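Side-chain contacts in Serpin48 (PDB 3OZQ), which acts as a highly specific serpin in the innate immunity of Tenebrio molitor, inhibiting the protease SPE: residues Y23-K28 / L283-V288; T101-R106 / K305-I310; K316-V321 / G325-A330; Q9-A14 / K78-K83. All coordinates share one frame; numbering follows the deposited sequence.

Contact 1 (Y23-K28 / L283-V288)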
loop_
_atom_site.group_PDB
_atom_site.type_symbol
_atom_site.label_atom_id
_atom_site.label_comp_id
_atom_site.label_asym_id
_atom_site.label_seq_id
_atom_site.Cartn_x
_atom_site.Cartn_y
_atom_site.Cartn_z
ATOM N N TYR A 23 3.940 8.351 -1.988
ATOM C CA TYR A 23 3.395 9.088 -0.854
ATOM C C TYR A 23 3.279 10.570 -1.217
ATOM O O TYR A 23 2.234 11.189 -1.007
ATOM C CB TYR A 23 4.275 8.859 0.398
ATOM C CG TYR A 23 3.839 9.536 1.674
ATOM C CD1 TYR A 23 3.415 8.791 2.774
ATOM C CD2 TYR A 23 3.874 10.917 1.796
ATOM C CE1 TYR A 23 3.035 9.413 3.964
ATOM C CE2 TYR A 23 3.498 11.546 2.971
ATOM C CZ TYR A 23 3.076 10.791 4.050
ATOM O OH TYR A 23 2.701 11.434 5.204
ATOM N N LYS A 24 4.347 11.130 -1.782
ATOM C CA LYS A 24 4.388 12.558 -2.114
ATOM C C LYS A 24 3.275 12.939 -3.071
ATOM O O LYS A 24 2.686 14.009 -2.966
ATOM C CB LYS A 24 5.744 12.941 -2.724
ATOM C CG LYS A 24 5.970 14.446 -2.832
ATOM C CD LYS A 24 7.435 14.789 -3.143
ATOM C CE LYS A 24 8.331 14.722 -1.895
ATOM N NZ LYS A 24 8.336 15.974 -1.054
ATOM N N GLU A 25 2.989 12.055 -4.015
ATOM C CA GLU A 25 1.905 12.291 -4.955
ATOM C C GLU A 25 0.541 12.180 -4.279
ATOM O O GLU A 25 -0.308 13.055 -4.436
ATOM C CB GLU A 25 1.998 11.302 -6.116
ATOM C CG GLU A 25 1.934 11.956 -7.464
ATOM C CD GLU A 25 2.766 13.220 -7.532
ATOM O OE1 GLU A 25 3.984 13.151 -7.277
ATOM O OE2 GLU A 25 2.196 14.286 -7.846
ATOM N N VAL A 26 0.334 11.112 -3.514
ATOM C CA VAL A 26 -0.976 10.883 -2.903
ATOM C C VAL A 26 -1.386 12.032 -1.991
ATOM O O VAL A 26 -2.552 12.428 -1.963
ATOM C CB VAL A 26 -1.049 9.545 -2.160
ATOM C CG1 VAL A 26 -2.297 9.498 -1.268
ATOM C CG2 VAL A 26 -1.060 8.409 -3.161
ATOM N N LEU A 27 -0.411 12.558 -1.257
ATOM C CA LEU A 27 -0.581 13.737 -0.422
ATOM C C LEU A 27 -1.358 14.842 -1.117
ATOM O O LEU A 27 -2.196 15.499 -0.503
ATOM C CB LEU A 27 0.796 14.287 -0.054
ATOM C CG LEU A 27 1.208 14.267 1.405
ATOM C CD1 LEU A 27 2.657 14.728 1.511
ATOM C CD2 LEU A 27 0.275 15.151 2.230
ATOM N N LYS A 28 -1.053 15.061 -2.393
ATOM C CA LYS A 28 -1.631 16.161 -3.154
ATOM C C LYS A 28 -3.148 16.127 -3.157
ATOM O O LYS A 28 -3.795 17.168 -3.124
ATOM C CB LYS A 28 -1.125 16.146 -4.602
ATOM C CG LYS A 28 0.345 16.522 -4.767
ATOM C CD LYS A 28 0.750 16.417 -6.238
ATOM C CE LYS A 28 2.167 16.897 -6.487
ATOM N NZ LYS A 28 2.516 16.764 -7.930
ATOM N N LEU A 283 0.894 7.838 -11.368
ATOM C CA LEU A 283 1.891 7.308 -12.291
ATOM C C LEU A 283 2.245 8.297 -13.400
ATOM O O LEU A 283 3.379 8.318 -13.883
ATOM C CB LEU A 283 1.452 5.956 -12.861
ATOM C CG LEU A 283 1.413 4.893 -11.760
ATOM C CD1 LEU A 283 0.802 3.579 -12.242
ATOM C CD2 LEU A 283 2.827 4.678 -11.213
ATOM N N LYS A 284 1.282 9.128 -13.780
ATOM C CA LYS A 284 1.533 10.163 -14.776
ATOM C C LYS A 284 2.615 11.129 -14.314
ATOM O O LYS A 284 3.486 11.496 -15.094
ATOM C CB LYS A 284 0.250 10.923 -15.149
ATOM C CG LYS A 284 -0.610 10.202 -16.198
ATOM C CD LYS A 284 -1.818 11.037 -16.634
ATOM C CE LYS A 284 -1.484 11.924 -17.825
ATOM N NZ LYS A 284 -1.646 11.219 -19.137
ATOM N N LYS A 285 2.569 11.536 -13.049
ATOM C CA LYS A 285 3.587 12.448 -12.535
ATOM C C LYS A 285 4.956 11.771 -12.457
ATOM O O LYS A 285 5.983 12.438 -12.498
ATOM C CB LYS A 285 3.196 13.014 -11.166
ATOM C CG LYS A 285 2.287 14.230 -11.220
ATOM C CD LYS A 285 3.015 15.460 -11.770
ATOM C CE LYS A 285 4.236 15.820 -10.924
ATOM N NZ LYS A 285 4.930 17.035 -11.443
ATOM N N LEU A 286 4.956 10.445 -12.356
ATOM C CA LEU A 286 6.186 9.673 -12.161
ATOM C C LEU A 286 6.862 9.215 -13.454
ATOM O O LEU A 286 7.991 8.717 -13.416
ATOM C CB LEU A 286 5.907 8.452 -11.286
ATOM C CG LEU A 286 5.392 8.778 -9.881
ATOM C CD1 LEU A 286 5.311 7.506 -9.056
ATOM C CD2 LEU A 286 6.298 9.800 -9.223
ATOM N N GLY A 287 6.167 9.351 -14.584
ATOM C CA GLY A 287 6.774 9.079 -15.875
ATOM C C GLY A 287 6.067 8.132 -16.827
ATOM O O GLY A 287 6.544 7.921 -17.943
ATOM N N VAL A 288 4.953 7.542 -16.408
ATOM C CA VAL A 288 4.174 6.702 -17.305
ATOM C C VAL A 288 3.198 7.574 -18.087
ATOM O O VAL A 288 2.238 8.106 -17.521
ATOM C CB VAL A 288 3.374 5.627 -16.556
ATOM C CG1 VAL A 288 2.571 4.792 -17.539
ATOM C CG2 VAL A 288 4.292 4.746 -15.732
#
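Glu25 OE2 is the polar atom on which both segments converge. Lys285 of helix 279-286 lays its CG 3.4 Å from Glu25 OE2, and Lys28, one turn further along helix 10-29, brings its NZ to the same oxygen in a salt bridge. The modelled 2.5 Å between Lys28 NZ and Glu25 OE2 is very short, so the exact length is doubtful. Lys285 meets the Glu25 carboxylate with its CB and CG methylenes and not with its ammonium group: the two side chains cross at about a right angle, with Glu25 CD 3.7 Å from Lys285 CB, while Glu25 OE2 and Lys285 NZ stay 5.3 Å apart. Bends at chi2 (-69°) and chi3 (-59°) fold Lys285 so that its CD and CE run past the end of Lys28. The extended Lys28 chain also crosses Lys285 at about a right angle, its NZ 3.6 Å from Lys285 CE. The two ammonium groups, Lys28 NZ and Lys285 NZ, are only 4.3 Å apart, and the nearby carboxylate probably offsets part of their repulsion. With Glu25 cut back to an alanine, Lys28 would probably lose its ion-pair mate and the two lysines would face each other without the negative charge. Just past Lys285, Gly287 takes positive phi and ends its helix in a Schellman motif. On the inner side of helix 10-29, Tyr23 OH bonds to Glu247. The contact is thus a lightly packed, solvent-facing junction of two helices in the serpin fold, with an i to i+3 ion pair along one of them.

Contact 2 (T101-R106 / K305-I310)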
loop_
_atom_site.group_PDB
_atom_site.type_symbol
_atom_site.label_atom_id
_atom_site.label_comp_id
_atom_site.label_asym_id
_atom_site.label_seq_id
_atom_site.Cartn_x
_atom_site.Cartn_y
_atom_site.Cartn_z
ATOM N N THR A 101 -14.926 -5.612 -23.920
ATOM C CA THR A 101 -15.346 -6.914 -24.480
ATOM C C THR A 101 -14.903 -7.108 -25.925
ATOM O O THR A 101 -14.620 -8.228 -26.348
ATOM C CB THR A 101 -16.885 -7.248 -24.358
ATOM O OG1 THR A 101 -17.684 -6.059 -24.417
ATOM C CG2 THR A 101 -17.185 -7.986 -23.060
ATOM N N ASN A 102 -14.820 -6.015 -26.672
ATOM C CA ASN A 102 -14.526 -6.110 -28.090
ATOM C C ASN A 102 -13.232 -6.851 -28.336
ATOM O O ASN A 102 -13.069 -7.488 -29.375
ATOM C CB ASN A 102 -14.469 -4.717 -28.718
ATOM C CG ASN A 102 -15.679 -3.882 -28.370
ATOM O OD1 ASN A 102 -15.835 -3.439 -27.221
ATOM N ND2 ASN A 102 -16.554 -3.669 -29.352
ATOM N N PHE A 103 -12.312 -6.785 -27.372
ATOM C CA PHE A 103 -10.993 -7.355 -27.583
ATOM C C PHE A 103 -10.709 -8.468 -26.577
ATOM O O PHE A 103 -10.244 -8.219 -25.458
ATOM C CB PHE A 103 -9.908 -6.269 -27.555
ATOM C CG PHE A 103 -10.235 -5.050 -28.382
ATOM C CD1 PHE A 103 -10.726 -3.901 -27.784
ATOM C CD2 PHE A 103 -10.050 -5.051 -29.752
ATOM C CE1 PHE A 103 -11.017 -2.776 -28.532
ATOM C CE2 PHE A 103 -10.352 -3.927 -30.512
ATOM C CZ PHE A 103 -10.837 -2.793 -29.904
ATOM N N SER A 104 -11.008 -9.695 -26.994
ATOM C CA SER A 104 -10.793 -10.891 -26.189
ATOM C C SER A 104 -9.388 -10.945 -25.588
ATOM O O SER A 104 -8.389 -10.840 -26.297
ATOM C CB SER A 104 -11.040 -12.144 -27.033
ATOM O OG SER A 104 -12.403 -12.240 -27.404
ATOM N N VAL A 105 -9.323 -11.114 -24.275
ATOM C CA VAL A 105 -8.044 -11.206 -23.597
ATOM C C VAL A 105 -7.310 -12.469 -24.036
ATOM O O VAL A 105 -7.872 -13.568 -24.010
ATOM C CB VAL A 105 -8.233 -11.226 -22.072
ATOM C CG1 VAL A 105 -6.871 -11.224 -21.366
ATOM C CG2 VAL A 105 -9.071 -10.049 -21.634
ATOM N N ARG A 106 -6.053 -12.306 -24.434
ATOM C CA ARG A 106 -5.212 -13.441 -24.797
ATOM C C ARG A 106 -5.009 -14.380 -23.618
ATOM O O ARG A 106 -4.511 -13.972 -22.567
ATOM C CB ARG A 106 -3.860 -12.959 -25.330
ATOM C CG ARG A 106 -3.989 -11.964 -26.470
ATOM C CD ARG A 106 -2.638 -11.510 -26.984
ATOM N NE ARG A 106 -2.760 -10.294 -27.784
ATOM C CZ ARG A 106 -3.109 -10.271 -29.071
ATOM N NH1 ARG A 106 -3.376 -11.405 -29.709
ATOM N NH2 ARG A 106 -3.195 -9.116 -29.723
ATOM N N LYS A 305 -2.005 -2.690 -31.650
ATOM C CA LYS A 305 -1.539 -1.445 -31.070
ATOM C C LYS A 305 -2.554 -0.303 -31.225
ATOM O O LYS A 305 -3.030 -0.026 -32.319
ATOM C CB LYS A 305 -0.205 -1.038 -31.694
ATOM C CG LYS A 305 0.332 0.292 -31.192
ATOM C CD LYS A 305 1.632 0.659 -31.881
ATOM C CE LYS A 305 2.266 1.880 -31.253
ATOM N NZ LYS A 305 1.488 3.117 -31.516
ATOM N N GLY A 306 -2.857 0.378 -30.128
ATOM C CA GLY A 306 -3.722 1.541 -30.182
ATOM C C GLY A 306 -5.188 1.227 -29.933
ATOM O O GLY A 306 -5.973 2.132 -29.685
ATOM N N ASP A 307 -5.545 -0.051 -30.000
ATOM C CA ASP A 307 -6.873 -0.526 -29.620
ATOM C C ASP A 307 -7.175 -0.269 -28.138
ATOM O O ASP A 307 -8.264 0.174 -27.770
ATOM C CB ASP A 307 -6.982 -2.032 -29.887
ATOM C CG ASP A 307 -7.248 -2.359 -31.368
ATOM O OD1 ASP A 307 -7.357 -3.560 -31.694
ATOM O OD2 ASP A 307 -7.356 -1.418 -32.191
ATOM N N LEU A 308 -6.215 -0.582 -27.277
ATOM C CA LEU A 308 -6.446 -0.445 -25.843
ATOM C C LEU A 308 -5.491 0.575 -25.253
ATOM O O LEU A 308 -4.392 0.773 -25.759
ATOM C CB LEU A 308 -6.291 -1.796 -25.155
ATOM C CG LEU A 308 -7.295 -2.871 -25.568
ATOM C CD1 LEU A 308 -6.992 -4.184 -24.864
ATOM C CD2 LEU A 308 -8.730 -2.431 -25.293
ATOM N N VAL A 309 -5.948 1.264 -24.217
ATOM C CA VAL A 309 -5.090 2.112 -23.405
ATOM C C VAL A 309 -5.486 1.802 -21.974
ATOM O O VAL A 309 -6.549 1.222 -21.740
ATOM C CB VAL A 309 -5.307 3.609 -23.678
ATOM C CG1 VAL A 309 -5.241 3.904 -25.188
ATOM C CG2 VAL A 309 -6.644 4.065 -23.096
ATOM N N ILE A 310 -4.642 2.163 -21.010
ATOM C CA ILE A 310 -5.047 2.020 -19.628
ATOM C C ILE A 310 -5.943 3.199 -19.294
ATOM O O ILE A 310 -5.494 4.343 -19.266
ATOM C CB ILE A 310 -3.856 2.005 -18.644
ATOM C CG1 ILE A 310 -2.940 0.803 -18.901
ATOM C CG2 ILE A 310 -4.367 1.963 -17.222
ATOM C CD1 ILE A 310 -1.786 0.690 -17.857
#
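Phe103 and Asp307 meet through a CH-pi contact over one face of the ring. Asp307 CB stands 4.1 Å from the centroid of the Phe103 ring and 19° off its normal. The opposite face of the same ring carries CB of Asn102, so the phenyl lies between its own neighbour in the chain and the other loop. Phe103 gets there with CG anti to its carbonyl carbon (chi1 -47°), which swings the ring toward Asp307.

Polar and aromatic groups touch next. Beyond the CE2 rim the carboxylate is tilted 28° from the ring plane, Asp307 OD1 3.2 Å from Phe103 CE2. That oxygen accepts a hydrogen bond from the backbone N of Glu304, which anchors the carboxylate beside the ring. In the serpin fold the contact brings loop 305-310, which runs into strand 310-321, together with loop 101-106, which leads from strand 90-100 to helix 107-115. The centre of the contact lies about 28 Å from the centre of the chain.

The apolar part falls to Leu308. Its CD2 approaches the ring obliquely, 3.5 Å from Phe103 CD1 and 4.0 Å from Phe103 CE1, and the two side chains slide past each other in opposite directions. Leu308 is buried and also rests on Val99 of strand 90-100. Replacing Phe103 by a serine would probably deprive Asp307 CB of its aromatic face and open a gap beside Leu308 CD2. Backbone and polar links run alongside: Arg106, at the N-cap of helix 107-115, gives its NE to Ser299 O and has a backbone bond with Ile301.

Contact 3 (K316-V321 / G325-A330)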
loop_
_atom_site.group_PDB
_atom_site.type_symbol
_atom_site.label_atom_id
_atom_site.label_comp_id
_atom_site.label_asym_id
_atom_site.label_seq_id
_atom_site.Cartn_x
_atom_site.Cartn_y
_atom_site.Cartn_z
ATOM N N LYS A 316 -7.812 0.493 -3.666
ATOM C CA LYS A 316 -8.543 0.732 -2.436
ATOM C C LYS A 316 -8.035 -0.200 -1.370
ATOM O O LYS A 316 -7.815 -1.381 -1.626
ATOM C CB LYS A 316 -10.044 0.517 -2.638
ATOM C CG LYS A 316 -10.886 1.020 -1.482
ATOM C CD LYS A 316 -12.349 1.064 -1.896
ATOM C CE LYS A 316 -13.188 1.811 -0.855
ATOM N NZ LYS A 316 -14.584 2.071 -1.318
ATOM N N SER A 317 -7.834 0.346 -0.175
ATOM C CA SER A 317 -7.282 -0.422 0.936
ATOM C C SER A 317 -7.732 0.185 2.256
ATOM O O SER A 317 -8.171 1.334 2.302
ATOM C CB SER A 317 -5.751 -0.446 0.854
ATOM O OG SER A 317 -5.202 0.824 1.171
ATOM N N PHE A 318 -7.636 -0.602 3.323
ATOM C CA PHE A 318 -7.877 -0.107 4.670
ATOM C C PHE A 318 -6.929 -0.764 5.653
ATOM O O PHE A 318 -6.296 -1.789 5.357
ATOM C CB PHE A 318 -9.316 -0.369 5.106
ATOM C CG PHE A 318 -9.609 -1.804 5.382
ATOM C CD1 PHE A 318 -9.897 -2.672 4.337
ATOM C CD2 PHE A 318 -9.611 -2.291 6.676
ATOM C CE1 PHE A 318 -10.170 -4.005 4.585
ATOM C CE2 PHE A 318 -9.879 -3.622 6.930
ATOM C CZ PHE A 318 -10.161 -4.477 5.884
ATOM N N ILE A 319 -6.829 -0.143 6.817
ATOM C CA ILE A 319 -6.077 -0.684 7.933
ATOM C C ILE A 319 -6.863 -0.388 9.202
ATOM O O ILE A 319 -7.493 0.673 9.342
ATOM C CB ILE A 319 -4.690 -0.057 8.049
ATOM C CG1 ILE A 319 -3.869 -0.783 9.131
ATOM C CG2 ILE A 319 -4.825 1.432 8.376
ATOM C CD1 ILE A 319 -2.426 -0.323 9.227
ATOM N N ASP A 320 -6.856 -1.348 10.109
ATOM C CA ASP A 320 -7.610 -1.207 11.334
ATOM C C ASP A 320 -6.692 -1.641 12.465
ATOM O O ASP A 320 -6.381 -2.824 12.614
ATOM C CB ASP A 320 -8.887 -2.048 11.269
ATOM C CG ASP A 320 -9.866 -1.704 12.377
ATOM O OD1 ASP A 320 -11.041 -2.127 12.284
ATOM O OD2 ASP A 320 -9.460 -1.007 13.339
ATOM N N VAL A 321 -6.216 -0.668 13.236
ATOM C CA VAL A 321 -5.176 -0.939 14.216
ATOM C C VAL A 321 -5.768 -0.981 15.605
ATOM O O VAL A 321 -6.394 -0.026 16.047
ATOM C CB VAL A 321 -4.046 0.094 14.145
ATOM C CG1 VAL A 321 -3.104 -0.082 15.302
ATOM C CG2 VAL A 321 -3.291 -0.055 12.826
ATOM N N GLY A 325 -3.521 -6.318 17.023
ATOM C CA GLY A 325 -2.728 -6.076 15.832
ATOM C C GLY A 325 -3.525 -5.311 14.798
ATOM O O GLY A 325 -4.181 -4.321 15.117
ATOM N N VAL A 326 -3.485 -5.774 13.552
ATOM C CA VAL A 326 -4.186 -5.084 12.484
ATOM C C VAL A 326 -5.193 -6.041 11.851
ATOM O O VAL A 326 -4.848 -7.167 11.486
ATOM C CB VAL A 326 -3.216 -4.525 11.423
ATOM C CG1 VAL A 326 -2.103 -3.742 12.085
ATOM C CG2 VAL A 326 -2.637 -5.642 10.599
ATOM N N GLU A 327 -6.440 -5.591 11.751
ATOM C CA GLU A 327 -7.527 -6.441 11.278
ATOM C C GLU A 327 -7.571 -7.719 12.118
ATOM O O GLU A 327 -7.797 -8.814 11.602
ATOM C CB GLU A 327 -7.348 -6.753 9.786
ATOM C CG GLU A 327 -8.452 -7.573 9.137
ATOM C CD GLU A 327 -9.790 -6.848 9.094
ATOM O OE1 GLU A 327 -9.848 -5.652 9.465
ATOM O OE2 GLU A 327 -10.791 -7.481 8.691
ATOM N N ALA A 328 -7.338 -7.565 13.422
ATOM C CA ALA A 328 -7.375 -8.682 14.358
ATOM C C ALA A 328 -8.601 -8.600 15.265
ATOM O O ALA A 328 -8.878 -7.554 15.854
ATOM C CB ALA A 328 -6.104 -8.715 15.198
ATOM N N ALA A 329 -9.331 -9.706 15.371
ATOM C CA ALA A 329 -10.472 -9.788 16.279
ATOM C C ALA A 329 -9.996 -9.791 17.727
ATOM O O ALA A 329 -8.931 -10.331 18.035
ATOM C CB ALA A 329 -11.294 -11.040 15.991
ATOM N N ALA A 330 -10.784 -9.185 18.611
ATOM C CA ALA A 330 -10.462 -9.159 20.035
ATOM C C ALA A 330 -10.316 -10.575 20.599
ATOM O O ALA A 330 -11.244 -11.381 20.520
ATOM C CB ALA A 330 -11.526 -8.386 20.803
HETATM O O HOH W 1 -7.576 -5.090 14.490
HETATM O O HOH W 2 -11.752 -3.695 10.181
#
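Val321 and Val326 form a single beta bridge, CA to CA 4.6 Å, and next to it Glu327 N donates to Asp320 O over 2.9 Å, nearly straight at 161° and in the carbonyl plane. Asp320 O has further company: Val326 CA makes a CA-H...O contact with it, and a water that donates to it accepts from Ala328 N. The two bridged valines lie side by side and point the same way, Val321 CG2 being 3.9 Å from Val326 CG1. Ile319 CG1 adds a looser apolar contact to Val326 CB at 4.4 Å. In a serpin this is where strand 310-321, next to strand 163-174 in the central sheet, gives way to the hinge of the reactive-centre loop; the hinge is the part that enters that sheet when a serpin traps its protease. Phe318, Asp320 and Glu327 gather on the other face of the strand. Glu327, with its backbone in left-handed helical angles and its chain bent at chi2 (65°), turns its carboxylate to the edge of the Phe318 ring: OE1 is 3.2 Å from Phe318 CE2, and the planes stand 78° apart. A second water holds the two acids together, giving one hydrogen to Asp320 OD1 at 2.7 Å and another to Glu327 OE1 at 2.8 Å. Lys147 offers Glu327 OE2 a long, weak ion pair, and Phe318 meets the ring of Tyr170.

Contact 4 (Q9-A14 / K78-K83)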
loop_
_atom_site.group_PDB
_atom_site.type_symbol
_atom_site.label_atom_id
_atom_site.label_comp_id
_atom_site.label_asym_id
_atom_site.label_seq_id
_atom_site.Cartn_x
_atom_site.Cartn_y
_atom_site.Cartn_z
ATOM N N GLN A 9 18.152 -7.615 -2.079
ATOM C CA GLN A 9 17.673 -7.687 -3.453
ATOM C C GLN A 9 17.247 -6.300 -3.904
ATOM O O GLN A 9 16.967 -5.436 -3.071
ATOM C CB GLN A 9 16.501 -8.665 -3.557
ATOM C CG GLN A 9 16.710 -9.954 -2.771
ATOM C CD GLN A 9 15.510 -10.879 -2.841
ATOM O OE1 GLN A 9 14.795 -11.066 -1.853
ATOM N NE2 GLN A 9 15.289 -11.472 -4.012
ATOM N N GLU A 10 17.154 -6.098 -5.214
ATOM C CA GLU A 10 16.884 -4.766 -5.734
ATOM C C GLU A 10 15.477 -4.581 -6.285
ATOM O O GLU A 10 15.149 -3.513 -6.816
ATOM C CB GLU A 10 17.903 -4.390 -6.802
ATOM C CG GLU A 10 17.741 -5.174 -8.079
ATOM C CD GLU A 10 19.034 -5.815 -8.517
ATOM O OE1 GLU A 10 19.941 -5.980 -7.666
ATOM O OE2 GLU A 10 19.143 -6.148 -9.716
ATOM N N PHE A 11 14.642 -5.610 -6.192
ATOM C CA PHE A 11 13.220 -5.376 -6.419
ATOM C C PHE A 11 12.590 -4.891 -5.114
ATOM O O PHE A 11 11.868 -3.890 -5.110
ATOM C CB PHE A 11 12.486 -6.603 -6.962
ATOM C CG PHE A 11 11.006 -6.396 -7.083
ATOM C CD1 PHE A 11 10.497 -5.487 -7.994
ATOM C CD2 PHE A 11 10.125 -7.077 -6.261
ATOM C CE1 PHE A 11 9.134 -5.277 -8.097
ATOM C CE2 PHE A 11 8.758 -6.872 -6.360
ATOM C CZ PHE A 11 8.260 -5.973 -7.275
ATOM N N PRO A 12 12.867 -5.595 -4.003
ATOM C CA PRO A 12 12.488 -5.068 -2.691
ATOM C C PRO A 12 13.009 -3.649 -2.531
ATOM O O PRO A 12 12.355 -2.806 -1.922
ATOM C CB PRO A 12 13.212 -6.005 -1.733
ATOM C CG PRO A 12 13.240 -7.303 -2.459
ATOM C CD PRO A 12 13.458 -6.942 -3.897
ATOM N N ASN A 13 14.175 -3.388 -3.106
ATOM C CA ASN A 13 14.799 -2.076 -3.018
ATOM C C ASN A 13 14.100 -1.030 -3.891
ATOM O O ASN A 13 13.983 0.132 -3.501
ATOM C CB ASN A 13 16.281 -2.185 -3.391
ATOM C CG ASN A 13 17.164 -1.290 -2.552
ATOM O OD1 ASN A 13 18.063 -1.767 -1.853
ATOM N ND2 ASN A 13 16.918 0.014 -2.616
ATOM N N ALA A 14 13.641 -1.440 -5.072
ATOM C CA ALA A 14 12.960 -0.521 -5.985
ATOM C C ALA A 14 11.611 -0.065 -5.433
ATOM O O ALA A 14 11.203 1.077 -5.631
ATOM C CB ALA A 14 12.788 -1.154 -7.369
ATOM N N LYS A 78 7.474 -12.665 -8.711
ATOM C CA LYS A 78 6.892 -13.932 -8.319
ATOM C C LYS A 78 7.391 -14.333 -6.932
ATOM O O LYS A 78 6.628 -14.871 -6.132
ATOM C CB LYS A 78 7.242 -15.006 -9.347
ATOM C CG LYS A 78 6.821 -16.410 -8.973
ATOM C CD LYS A 78 5.329 -16.616 -9.123
ATOM C CE LYS A 78 4.983 -18.096 -9.031
ATOM N NZ LYS A 78 5.634 -18.902 -10.113
ATOM N N GLU A 79 8.661 -14.057 -6.644
ATOM C CA GLU A 79 9.218 -14.402 -5.328
ATOM C C GLU A 79 8.619 -13.573 -4.185
ATOM O O GLU A 79 8.145 -14.127 -3.192
ATOM C CB GLU A 79 10.756 -14.339 -5.313
ATOM C CG GLU A 79 11.370 -14.870 -3.997
ATOM C CD GLU A 79 12.891 -15.064 -4.058
ATOM O OE1 GLU A 79 13.629 -14.064 -3.909
ATOM O OE2 GLU A 79 13.353 -16.218 -4.246
ATOM N N VAL A 80 8.629 -12.252 -4.318
ATOM C CA VAL A 80 8.066 -11.410 -3.264
ATOM C C VAL A 80 6.613 -11.783 -2.968
ATOM O O VAL A 80 6.245 -12.011 -1.815
ATOM C CB VAL A 80 8.173 -9.903 -3.586
ATOM C CG1 VAL A 80 9.625 -9.468 -3.599
ATOM C CG2 VAL A 80 7.511 -9.594 -4.913
ATOM N N LEU A 81 5.786 -11.867 -4.003
ATOM C CA LEU A 81 4.376 -12.182 -3.796
ATOM C C LEU A 81 4.140 -13.511 -3.071
ATOM O O LEU A 81 3.229 -13.625 -2.253
ATOM C CB LEU A 81 3.613 -12.171 -5.117
ATOM C CG LEU A 81 3.208 -10.794 -5.641
ATOM C CD1 LEU A 81 2.435 -10.961 -6.942
ATOM C CD2 LEU A 81 2.386 -10.041 -4.603
ATOM N N SER A 82 4.946 -14.516 -3.386
ATOM C CA SER A 82 4.794 -15.823 -2.757
ATOM C C SER A 82 5.090 -15.785 -1.249
ATOM O O SER A 82 4.557 -16.583 -0.481
ATOM C CB SER A 82 5.703 -16.846 -3.440
ATOM O OG SER A 82 7.063 -16.583 -3.137
ATOM N N LYS A 83 5.944 -14.862 -0.827
ATOM C CA LYS A 83 6.342 -14.801 0.579
ATOM C C LYS A 83 5.379 -14.002 1.462
ATOM O O LYS A 83 5.308 -14.223 2.670
ATOM C CB LYS A 83 7.765 -14.258 0.708
ATOM C CG LYS A 83 8.809 -15.181 0.107
ATOM C CD LYS A 83 10.188 -14.555 0.110
ATOM C CE LYS A 83 11.201 -15.498 -0.526
ATOM N NZ LYS A 83 12.604 -15.021 -0.366
#
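This is a helix-to-helix surface contact: Phe11 and Pro12 in the first turn of helix 10-29, with Gln9 close before them, meet Glu79 and Val80 near the end of helix 70-83. Its apolar part is an edge contact. Val80 sets both methyls against one edge of the Phe11 ring, near its plane, CG2 3.3 Å from Phe11 CE2 and CG1 3.6 Å from Phe11 CD2, and the two side chains cross at about a right angle. Phe11 reaches across because its ring carbon CG lies opposite the backbone N (chi1 175°). Pro12 CG rests more loosely on Val80 CG1, at 4.4 Å. The polar part lies further out: Gln9 NE2 donates to Glu79 OE1 over 3.1 Å, meeting that oxygen nearly head-on, although the oxygen sits 20° out of the plane of the amide. Amide and carboxylate are turned 66° against each other. Glu79 OE1 also has a long salt bridge to Lys83 NZ, at 3.8 Å, and a weak bond from Gly1 N. Behind the Phe11-Val80 contact, Phe11 meets the ring of Phe66, Val80 packs on Phe39 of helix 38-50, and Lys83 touches Lys363 in the loop between strands 356-362 and 365-372.

In the fold
Contacts 1 and 4 both use helix 10-29, one toward its end and the other at its start, and their centres lie about 22 Å apart; this first helix therefore meets helix 70-83 and helix 279-286 in turn. Contact 1 is centred about 26 Å from contact 2 and from contact 3. Contacts 2 and 3, about 37 Å apart between centres, lie near opposite ends of strand 310-321. Along the chain, contact 1 crosses both 4 and 2, so early and late segments are interleaved, whereas 4, 2 and 3 follow in series. Three contacts join parts of the serpin body; contact 3 marks the departure of the reactive-centre loop.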